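Local coordinates for carboxysome shell vertex protein CcmL (Gloeobacter violaceus, PDB 4JW0) that probably forms the pentameric vertices of the carboxysome, the polyhedral shell compartment in which RuBisCO is sequestered, at residues A[25-30]-A[76-81]; A[62-67]-A[72-77]. All blocks are in the same frame, centred on the assembly; numbering follows the deposited sequence.

Interaction 1: A[25-30]-A[76-81]; sequences LLLQLI and AVVIGI
L25 and L27 turn CG anti to the carbonyl carbon and then run out extended, with chi2 of -176° and -178°, so that in both leucines CD1 is the leading methyl aimed at V78. The valine answers with CG2; its chi1 of 174° swings CG1 anti to the backbone N and leaves CG2 facing the leucines. L27 CD1 lies 4.3 Å from V78 CG2, and L25 CD1 approaches the same V78 CG2 to 4.4 Å. Seen from V78 CG2, the two leucine methyls lie in directions roughly at right angles.

Such contacts illustrate how an OB-fold barrel is filled. Strands 24-30 and 76-81 are not neighbours in the antiparallel sheet, since 2-11 and 54-59 lie between them; they meet through side chains across the interior, with no hydrogen bond between them. The touch is slight, burying 85 Å² in all, and other walls complete the surroundings: V6 and F57 pack on L27, T9 on L25, and D45 on both L25 and V78. Just beyond V78, I79 and G80 both face L56 in a classic beta bulge. There the strand meets another chain, for G80 and I81 pair in an antiparallel ladder with a strand of the second subunit.

Interaction 2: A[62-67]-A[72-77]; sequences AARQVA and RPVDAV
A63 sets its single methyl against the backbone that runs from V74 to V77, the dense part of this contact. A63 CB lies 3.5 Å from A76 N and 3.6 Å from V74 O, near enough to cover the peptide chain as well as the side chains beside it. A76 N is buried here and finds no hydrogen-bond partner in the model. V77 closes in from the strand: its CG1 stands between the backbone N and the carbonyl carbon (chi1 61°) and reaches A63 CA at 3.6 Å. V74 CG2 completes the apolar patch, 3.9 Å from A63 CB.

R64 forms the transition to a looser, wetter margin. Its CD rests 3.3 Å from R72 O, at an inverse gamma turn centred on P73; the bend at chi3 (-51°) then turns the guanidinium away from that turn. A water accepts from R64 NH1 at 2.8 Å and donates to V74 O, so the two segments are joined here through solvent; R64 NH1 also bonds S61 OG of the third subunit. Farther out, where A67 is exposed, a second water donates to A67 O at 2.7 Å and accepts a weak bond from R72 NH1. R72 NE is held, also weakly, by S18 O.

With no direct hydrogen bond between them, the two arms of this connection between strands 54-59 and 76-81 cohere through apolar packing inside and water bridges outside, and the arginine that borders both regions spends its strongest polar contact on the neighbouring subunit, which is consistent with the loop's shape and the assembly of the pentamer depending on each other.

In the fold
Strand 76-81 serves both contacts. A76 and V77 lie in segments of both, though they touch the partner segment only in interaction 2; the centres of the two contacts are 13 Å apart. Interaction 1 sits about 1 Å from the centre of the chain, within the barrel; interaction 2 lies about 12 Å from it, where the strand emerges from its preceding loop. The alternation of a beta strand divides the work: V78 faces the interior, whereas V77 points the other way, to the 62-67 segment. Both contacts touch the second subunit. A sulfate ion, probably from the crystallisation liquor, lies about 5 Å from the R64 side chain of interaction 2.

Interaction 1: A[25-30]-A[76-81]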
ATOM      1  N   LEU A  25       5.056  12.482  14.678  1.00 18.24           N
ATOM      2  CA  LEU A  25       3.737  12.908  15.133  1.00 19.06           C
ATOM      3  C   LEU A  25       2.727  11.783  15.021  1.00 23.09           C
ATOM      4  O   LEU A  25       2.653  11.106  14.004  1.00 21.54           O
ATOM      5  CB  LEU A  25       3.225  14.095  14.312  1.00 25.19           C
ATOM      6  CG  LEU A  25       3.880  15.455  14.517  1.00 27.81           C
ATOM      7  CD1 LEU A  25       3.144  16.496  13.688  1.00 24.50           C
ATOM      8  CD2 LEU A  25       3.898  15.842  15.983  1.00 28.89           C
ATOM      9  N   LEU A  26       1.942  11.600  16.074  1.00 21.95           N
ATOM     10  CA  LEU A  26       0.805  10.701  16.035  1.00 19.22           C
ATOM     11  C   LEU A  26      -0.375  11.425  15.399  1.00 23.40           C
ATOM     12  O   LEU A  26      -0.851  12.433  15.919  1.00 22.19           O
ATOM     13  CB  LEU A  26       0.446  10.245  17.447  1.00 23.73           C
ATOM     14  CG  LEU A  26      -0.840   9.437  17.587  1.00 29.67           C
ATOM     15  CD1 LEU A  26      -0.664   8.076  16.944  1.00 25.79           C
ATOM     16  CD2 LEU A  26      -1.224   9.309  19.049  1.00 30.18           C
ATOM     17  N   LEU A  27      -0.836  10.906  14.266  1.00 20.40           N
ATOM     18  CA  LEU A  27      -1.941  11.500  13.528  1.00 20.51           C
ATOM     19  C   LEU A  27      -3.168  10.613  13.605  1.00 23.26           C
ATOM     20  O   LEU A  27      -3.082   9.402  13.394  1.00 22.52           O
ATOM     21  CB  LEU A  27      -1.575  11.676  12.050  1.00 22.49           C
ATOM     22  CG  LEU A  27      -0.307  12.449  11.682  1.00 18.77           C
ATOM     23  CD1 LEU A  27      -0.187  12.531  10.173  1.00 20.89           C
ATOM     24  CD2 LEU A  27      -0.321  13.840  12.294  1.00 19.64           C
ATOM     25  N   GLN A  28      -4.314  11.219  13.888  1.00 20.78           N
ATOM     26  CA  GLN A  28      -5.583  10.512  13.802  1.00 21.19           C
ATOM     27  C   GLN A  28      -6.244  10.794  12.463  1.00 15.87           C
ATOM     28  O   GLN A  28      -6.372  11.947  12.060  1.00 20.30           O
ATOM     29  CB  GLN A  28      -6.518  10.939  14.934  1.00 18.67           C
ATOM     30  CG  GLN A  28      -7.880  10.286  14.862  1.00 20.60           C
ATOM     31  CD  GLN A  28      -8.753  10.619  16.060  1.00 27.55           C
ATOM     32  OE1 GLN A  28      -8.584  11.655  16.700  1.00 26.90           O
ATOM     33  NE2 GLN A  28      -9.687   9.737  16.366  1.00 24.02           N
ATOM     34  N   LEU A  29      -6.665   9.742  11.771  1.00 17.92           N
ATOM     35  CA  LEU A  29      -7.308   9.914  10.478  1.00 20.32           C
ATOM     36  C   LEU A  29      -8.628  10.655  10.620  1.00 24.02           C
ATOM     37  O   LEU A  29      -9.371  10.473  11.594  1.00 21.64           O
ATOM     38  CB  LEU A  29      -7.542   8.568   9.795  1.00 19.12           C
ATOM     39  CG  LEU A  29      -6.383   7.969   8.987  1.00 26.64           C
ATOM     40  CD1 LEU A  29      -6.201   8.727   7.687  1.00 29.28           C
ATOM     41  CD2 LEU A  29      -5.094   7.967   9.793  1.00 24.00           C
ATOM     42  N   ILE A  30      -8.898  11.502   9.636  1.00 20.53           N
ATOM     43  CA  ILE A  30     -10.147  12.236   9.545  1.00 21.57           C
ATOM     44  C   ILE A  30     -10.926  11.675   8.363  1.00 27.05           C
ATOM     45  O   ILE A  30     -10.340  11.372   7.317  1.00 25.92           O
ATOM     46  CB  ILE A  30      -9.886  13.734   9.327  1.00 24.71           C
ATOM     47  CG1 ILE A  30      -9.228  14.347  10.567  1.00 21.05           C
ATOM     48  CG2 ILE A  30     -11.174  14.465   8.972  1.00 24.78           C
ATOM     49  CD1 ILE A  30     -10.079  14.274  11.812  1.00 25.08           C
ATOM     50  N   ALA A  76       5.800   7.587   6.093  1.00 17.52           N
ATOM     51  CA  ALA A  76       4.714   8.544   6.256  1.00 18.84           C
ATOM     52  C   ALA A  76       5.297   9.906   6.573  1.00 16.10           C
ATOM     53  O   ALA A  76       6.218  10.033   7.383  1.00 17.74           O
ATOM     54  CB  ALA A  76       3.763   8.102   7.343  1.00 17.58           C
ATOM     55  N   VAL A  77       4.759  10.927   5.921  1.00 16.87           N
ATOM     56  CA  VAL A  77       5.302  12.269   6.027  1.00 19.35           C
ATOM     57  C   VAL A  77       4.181  13.303   6.045  1.00 19.44           C
ATOM     58  O   VAL A  77       3.228  13.216   5.274  1.00 17.51           O
ATOM     59  CB  VAL A  77       6.262  12.569   4.850  1.00 18.50           C
ATOM     60  CG1 VAL A  77       5.521  12.480   3.516  1.00 22.02           C
ATOM     61  CG2 VAL A  77       6.912  13.922   5.017  1.00 20.65           C
ATOM     62  N   VAL A  78       4.307  14.279   6.936  1.00 17.90           N
ATOM     63  CA  VAL A  78       3.418  15.432   6.947  1.00 15.90           C
ATOM     64  C   VAL A  78       3.882  16.358   5.836  1.00 14.58           C
ATOM     65  O   VAL A  78       5.043  16.762   5.814  1.00 17.88           O
ATOM     66  CB  VAL A  78       3.490  16.188   8.298  1.00 18.22           C
ATOM     67  CG1 VAL A  78       2.681  17.477   8.248  1.00 19.90           C
ATOM     68  CG2 VAL A  78       3.011  15.300   9.439  1.00 20.21           C
ATOM     69  N   ILE A  79       2.990  16.702   4.917  1.00 19.41           N
ATOM     70  CA  ILE A  79       3.389  17.561   3.809  1.00 16.58           C
ATOM     71  C   ILE A  79       2.809  18.965   3.910  1.00 20.17           C
ATOM     72  O   ILE A  79       3.304  19.880   3.257  1.00 23.10           O
ATOM     73  CB  ILE A  79       3.050  16.935   2.450  1.00 21.29           C
ATOM     74  CG1 ILE A  79       1.540  16.870   2.237  1.00 21.90           C
ATOM     75  CG2 ILE A  79       3.687  15.553   2.344  1.00 22.91           C
ATOM     76  CD1 ILE A  79       1.147  16.351   0.874  1.00 31.05           C
ATOM     77  N   GLY A  80       1.773  19.145   4.724  1.00 20.07           N
ATOM     78  CA  GLY A  80       1.204  20.467   4.903  1.00 22.37           C
ATOM     79  C   GLY A  80       0.197  20.589   6.018  1.00 17.61           C
ATOM     80  O   GLY A  80      -0.531  19.650   6.319  1.00 20.56           O
ATOM     81  N   ILE A  81       0.162  21.766   6.634  1.00 18.27           N
ATOM     82  CA  ILE A  81      -0.909  22.115   7.551  1.00 20.74           C
ATOM     83  C   ILE A  81      -2.072  22.663   6.732  1.00 20.42           C
ATOM     84  O   ILE A  81      -1.898  23.544   5.887  1.00 21.78           O
ATOM     85  CB  ILE A  81      -0.445  23.154   8.584  1.00 21.63           C
ATOM     86  CG1 ILE A  81       0.643  22.551   9.470  1.00 23.14           C
ATOM     87  CG2 ILE A  81      -1.631  23.635   9.427  1.00 27.27           C
ATOM     88  CD1 ILE A  81       1.467  23.580  10.240  1.00 29.35           C
TER

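Interaction 2: A[62-67]-A[72-77]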
ATOM      1  N   ALA A  62       7.007   8.354  -0.974  1.00 19.53           N
ATOM      2  CA  ALA A  62       6.777   9.796  -0.915  1.00 18.46           C
ATOM      3  C   ALA A  62       7.482  10.417   0.288  1.00 17.86           C
ATOM      4  O   ALA A  62       7.931  11.561   0.225  1.00 19.27           O
ATOM      5  CB  ALA A  62       5.288  10.095  -0.843  1.00 19.60           C
ATOM      6  N   ALA A  63       7.564   9.677   1.390  1.00 15.32           N
ATOM      7  CA  ALA A  63       8.121  10.230   2.628  1.00 17.08           C
ATOM      8  C   ALA A  63       9.623  10.466   2.533  1.00 18.10           C
ATOM      9  O   ALA A  63      10.193  11.189   3.345  1.00 20.26           O
ATOM     10  CB  ALA A  63       7.800   9.336   3.806  1.00 17.59           C
ATOM     11  N   ARG A  64      10.262   9.861   1.536  1.00 16.52           N
ATOM     12  CA  ARG A  64      11.699  10.001   1.365  1.00 19.01           C
ATOM     13  C   ARG A  64      12.068  11.167   0.447  1.00 26.45           C
ATOM     14  O   ARG A  64      13.247  11.416   0.219  1.00 25.36           O
ATOM     15  CB  ARG A  64      12.304   8.702   0.818  1.00 21.23           C
ATOM     16  CG  ARG A  64      12.026   7.484   1.688  1.00 19.40           C
ATOM     17  CD  ARG A  64      13.009   6.348   1.426  1.00 22.09           C
ATOM     18  NE  ARG A  64      13.146   5.987   0.012  1.00 25.40           N
ATOM     19  CZ  ARG A  64      12.457   5.026  -0.600  1.00 24.16           C
ATOM     20  NH1 ARG A  64      11.549   4.321   0.052  1.00 29.82           N
ATOM     21  NH2 ARG A  64      12.673   4.774  -1.883  1.00 32.65           N
ATOM     22  N   GLN A  65      11.079  11.889  -0.072  1.00 22.09           N
ATOM     23  CA  GLN A  65      11.365  12.884  -1.108  1.00 20.13           C
ATOM     24  C   GLN A  65      11.774  14.261  -0.580  1.00 30.79           C
ATOM     25  O   GLN A  65      12.230  15.103  -1.352  1.00 38.69           O
ATOM     26  CB  GLN A  65      10.177  13.034  -2.055  1.00 17.50           C
ATOM     27  CG  GLN A  65       9.738  11.724  -2.672  1.00 21.53           C
ATOM     28  CD  GLN A  65      10.890  10.977  -3.303  1.00 29.15           C
ATOM     29  OE1 GLN A  65      11.685  11.554  -4.043  1.00 23.71           O
ATOM     30  NE2 GLN A  65      11.001   9.690  -2.996  1.00 26.37           N
ATOM     31  N   VAL A  66      11.626  14.491   0.719  1.00 23.77           N
ATOM     32  CA  VAL A  66      11.998  15.782   1.295  1.00 23.85           C
ATOM     33  C   VAL A  66      13.472  15.807   1.686  1.00 27.19           C
ATOM     34  O   VAL A  66      14.063  14.774   1.986  1.00 23.23           O
ATOM     35  CB  VAL A  66      11.133  16.146   2.512  1.00 25.65           C
ATOM     36  CG1 VAL A  66       9.668  16.272   2.098  1.00 26.63           C
ATOM     37  CG2 VAL A  66      11.305  15.137   3.623  1.00 28.59           C
ATOM     38  N   ALA A  67      14.056  17.002   1.685  1.00 24.43           N
ATOM     39  CA  ALA A  67      15.480  17.164   1.947  1.00 25.44           C
ATOM     40  C   ALA A  67      15.905  16.426   3.207  1.00 23.92           C
ATOM     41  O   ALA A  67      15.342  16.641   4.280  1.00 24.46           O
ATOM     42  CB  ALA A  67      15.827  18.638   2.066  1.00 27.67           C
ATOM     43  N   ARG A  72      16.202   7.408   4.388  1.00 20.60           N
ATOM     44  CA  ARG A  72      15.608   7.101   5.682  1.00 21.10           C
ATOM     45  C   ARG A  72      14.487   6.081   5.545  1.00 18.44           C
ATOM     46  O   ARG A  72      13.705   6.138   4.598  1.00 22.89           O
ATOM     47  CB  ARG A  72      15.039   8.356   6.326  1.00 25.71           C
ATOM     48  CG  ARG A  72      16.080   9.277   6.915  1.00 31.39           C
ATOM     49  CD  ARG A  72      15.418  10.377   7.719  1.00 30.50           C
ATOM     50  NE  ARG A  72      16.398  11.339   8.211  1.00 39.12           N
ATOM     51  CZ  ARG A  72      16.202  12.653   8.274  1.00 45.88           C
ATOM     52  NH1 ARG A  72      15.055  13.191   7.882  1.00 50.55           N
ATOM     53  NH2 ARG A  72      17.163  13.437   8.739  1.00 43.12           N
ATOM     54  N   PRO A  73      14.398   5.145   6.500  1.00 19.58           N
ATOM     55  CA  PRO A  73      13.332   4.135   6.466  1.00 17.87           C
ATOM     56  C   PRO A  73      12.002   4.683   6.985  1.00 17.89           C
ATOM     57  O   PRO A  73      11.420   4.140   7.928  1.00 21.99           O
ATOM     58  CB  PRO A  73      13.872   3.029   7.377  1.00 20.26           C
ATOM     59  CG  PRO A  73      14.789   3.734   8.323  1.00 23.50           C
ATOM     60  CD  PRO A  73      15.391   4.874   7.556  1.00 19.53           C
ATOM     61  N   VAL A  74      11.528   5.751   6.349  1.00 18.09           N
ATOM     62  CA  VAL A  74      10.275   6.396   6.734  1.00 15.93           C
ATOM     63  C   VAL A  74       9.219   6.194   5.653  1.00 15.39           C
ATOM     64  O   VAL A  74       9.521   6.261   4.460  1.00 21.17           O
ATOM     65  CB  VAL A  74      10.456   7.912   6.969  1.00 24.53           C
ATOM     66  CG1 VAL A  74      11.248   8.152   8.227  1.00 40.87           C
ATOM     67  CG2 VAL A  74      11.133   8.575   5.771  1.00 23.75           C
ATOM     68  N   ASP A  75       7.978   5.969   6.076  1.00 19.01           N
ATOM     69  CA  ASP A  75       6.908   5.636   5.141  1.00 19.22           C
ATOM     70  C   ASP A  75       5.665   6.511   5.324  1.00 16.97           C
ATOM     71  O   ASP A  75       4.600   6.206   4.786  1.00 17.61           O
ATOM     72  CB  ASP A  75       6.526   4.164   5.287  1.00 21.20           C
ATOM     73  CG  ASP A  75       5.824   3.878   6.601  1.00 25.19           C
ATOM     74  OD1 ASP A  75       5.899   4.741   7.502  1.00 22.69           O
ATOM     75  OD2 ASP A  75       5.186   2.808   6.730  1.00 23.60           O
ATOM     76  N   ALA A  76       5.800   7.587   6.093  1.00 17.52           N
ATOM     77  CA  ALA A  76       4.714   8.544   6.256  1.00 18.84           C
ATOM     78  C   ALA A  76       5.297   9.906   6.573  1.00 16.10           C
ATOM     79  O   ALA A  76       6.218  10.033   7.383  1.00 17.74           O
ATOM     80  CB  ALA A  76       3.763   8.102   7.343  1.00 17.58           C
ATOM     81  N   VAL A  77       4.759  10.927   5.921  1.00 16.87           N
ATOM     82  CA  VAL A  77       5.302  12.269   6.027  1.00 19.35           C
ATOM     83  C   VAL A  77       4.181  13.303   6.045  1.00 19.44           C
ATOM     84  O   VAL A  77       3.228  13.216   5.274  1.00 17.51           O
ATOM     85  CB  VAL A  77       6.262  12.569   4.850  1.00 18.50           C
ATOM     86  CG1 VAL A  77       5.521  12.480   3.516  1.00 22.02           C
ATOM     87  CG2 VAL A  77       6.912  13.922   5.017  1.00 20.65           C
TER
HETATM   88  O   HOH W   1       9.709   4.860   2.097  1.00 19.50           O
HETATM   89  O   HOH W   2      14.604  15.097   6.334  1.00 36.80           O